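Local structure of SIS domain protein (Listeria monocytogenes str. 4b F2365, 3FXA) at residues 48-53 against 95-100. The protein is a putative sugar-phosphate isomerase of the SIS family that probably binds phosphosugars, though its substrate is not established. Numbering follows the deposited sequence.
Sequences IVVAGC and ILILIS
Ile97 O accepts a hydrogen bond from Ala51 N at 2.9 Å and, also from strand 48-51, a CA-H contact from Val50, whose CA lies 3.3 Å from Ile97 O. One bond earlier in the ladder, Val49 O takes the amide of Ile97 and the CA-H of Leu96. Val49 N to Ile95 O (2.8 Å) and Ile99 N to Ala51 O complete a parallel ladder of four nearly linear bonds. The two strands cross at 18°, and past Ala51 a water replaces the direct bond, accepting from Cys53 N and donating to Ile99 O at 2.7 Å. Strand 95-99 is the central strand of the five-stranded parallel sheet of the SIS domain, an alpha/beta fold with helices on both faces, and 48-51 is its neighbour. On the face of Ile48 and Val50, the extended Ile97 side chain (chi2 -175°) brings CD1 to CG2 of Ile48, at 3.7 Å. CG1 of Val50, anti to its backbone N (chi1 -162°), meets CD1 of Ile99 at 3.8 Å, and helix 55-69 packs there through Ala60 and Val64. On the other face, Leu96 CD1 reaches over to Val49 CG1, and Leu98 CD2 sits 3.7 Å from Ala51 CB, which also touches Leu111.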
loop_
_atom_site.group_PDB
_atom_site.type_symbol
_atom_site.label_atom_id
_atom_site.label_comp_id
_atom_site.label_asym_id
_atom_site.label_seq_id
_atom_site.Cartn_x
_atom_site.Cartn_y
_atom_site.Cartn_z
ATOM N N ILE A 48 15.807 -1.578 7.021
ATOM C CA ILE A 48 15.211 -0.473 7.754
ATOM C C ILE A 48 13.689 -0.659 7.742
ATOM O O ILE A 48 13.093 -0.700 6.695
ATOM C CB ILE A 48 15.590 0.874 7.123
ATOM C CG1 ILE A 48 17.124 1.036 7.038
ATOM C CG2 ILE A 48 14.984 2.022 7.930
ATOM C CD1 ILE A 48 17.574 2.235 6.204
ATOM N N VAL A 49 13.068 -0.737 8.903
ATOM C CA VAL A 49 11.605 -0.907 8.989
ATOM C C VAL A 49 11.087 0.443 9.481
ATOM O O VAL A 49 11.507 0.903 10.530
ATOM C CB VAL A 49 11.240 -2.049 9.958
ATOM C CG1 VAL A 49 9.750 -2.249 9.987
ATOM C CG2 VAL A 49 11.938 -3.347 9.530
ATOM N N VAL A 50 10.201 1.103 8.728
ATOM C CA VAL A 50 9.700 2.439 9.126
ATOM C C VAL A 50 8.196 2.372 9.372
ATOM O O VAL A 50 7.473 1.829 8.541
ATOM C CB VAL A 50 10.032 3.543 8.107
ATOM C CG1 VAL A 50 9.907 4.975 8.735
ATOM C CG2 VAL A 50 11.438 3.347 7.558
ATOM N N ALA A 51 7.741 2.948 10.493
ATOM C CA ALA A 51 6.311 2.999 10.845
ATOM C C ALA A 51 5.829 4.418 11.150
ATOM O O ALA A 51 6.529 5.203 11.780
ATOM C CB ALA A 51 6.043 2.119 12.069
ATOM N N GLY A 52 4.615 4.723 10.726
ATOM C CA GLY A 52 3.972 5.999 10.998
ATOM C C GLY A 52 2.501 5.879 10.644
ATOM O O GLY A 52 2.115 4.955 9.891
ATOM N N CYS A 53 1.711 6.788 11.216
ATOM C CA CYS A 53 0.265 6.915 10.995
ATOM C C CYS A 53 -0.036 8.216 10.246
ATOM O O CYS A 53 0.554 9.261 10.547
ATOM C CB CYS A 53 -0.462 6.973 12.330
ATOM S SG CYS A 53 -0.371 5.492 13.297
ATOM N N ILE A 95 16.784 -1.908 11.789
ATOM C CA ILE A 95 16.613 -0.598 12.386
ATOM C C ILE A 95 15.141 -0.240 12.265
ATOM O O ILE A 95 14.646 -0.183 11.144
ATOM C CB ILE A 95 17.437 0.476 11.656
ATOM C CG1 ILE A 95 18.948 0.116 11.659
ATOM C CG2 ILE A 95 17.178 1.831 12.310
ATOM C CD1 ILE A 95 19.854 1.090 10.906
ATOM N N LEU A 96 14.446 -0.079 13.397
ATOM C CA LEU A 96 13.054 0.368 13.408
ATOM C C LEU A 96 13.059 1.886 13.578
ATOM O O LEU A 96 13.697 2.398 14.507
ATOM C CB LEU A 96 12.248 -0.315 14.523
ATOM C CG LEU A 96 10.785 0.100 14.719
ATOM C CD1 LEU A 96 9.925 -0.241 13.487
ATOM C CD2 LEU A 96 10.194 -0.530 15.983
ATOM N N ILE A 97 12.392 2.576 12.664
ATOM C CA ILE A 97 12.234 4.022 12.700
ATOM C C ILE A 97 10.754 4.305 12.930
ATOM O O ILE A 97 9.897 3.933 12.103
ATOM C CB ILE A 97 12.731 4.727 11.417
ATOM C CG1 ILE A 97 14.186 4.335 11.112
ATOM C CG2 ILE A 97 12.542 6.259 11.551
ATOM C CD1 ILE A 97 14.835 5.092 9.912
ATOM N N LEU A 98 10.450 4.926 14.072
ATOM C CA LEU A 98 9.081 5.323 14.399
ATOM C C LEU A 98 8.961 6.832 14.204
ATOM O O LEU A 98 9.728 7.593 14.791
ATOM C CB LEU A 98 8.726 4.927 15.820
ATOM C CG LEU A 98 8.790 3.418 16.115
ATOM C CD1 LEU A 98 8.382 3.162 17.561
ATOM C CD2 LEU A 98 7.921 2.565 15.169
ATOM N N ILE A 99 7.997 7.255 13.380
ATOM C CA ILE A 99 7.774 8.688 13.061
ATOM C C ILE A 99 6.457 9.120 13.690
ATOM O O ILE A 99 5.377 8.636 13.316
ATOM C CB ILE A 99 7.729 9.000 11.553
ATOM C CG1 ILE A 99 8.987 8.490 10.851
ATOM C CG2 ILE A 99 7.560 10.540 11.323
ATOM C CD1 ILE A 99 8.984 8.635 9.348
ATOM N N SER A 100 6.564 9.953 14.714
ATOM C CA SER A 100 5.409 10.472 15.434
ATOM C C SER A 100 5.718 11.861 15.949
ATOM O O SER A 100 6.573 11.992 16.819
ATOM C CB SER A 100 5.076 9.540 16.602
ATOM O OG SER A 100 4.219 10.197 17.506
HETATM O O HOH W 1 2.685 8.245 13.497
#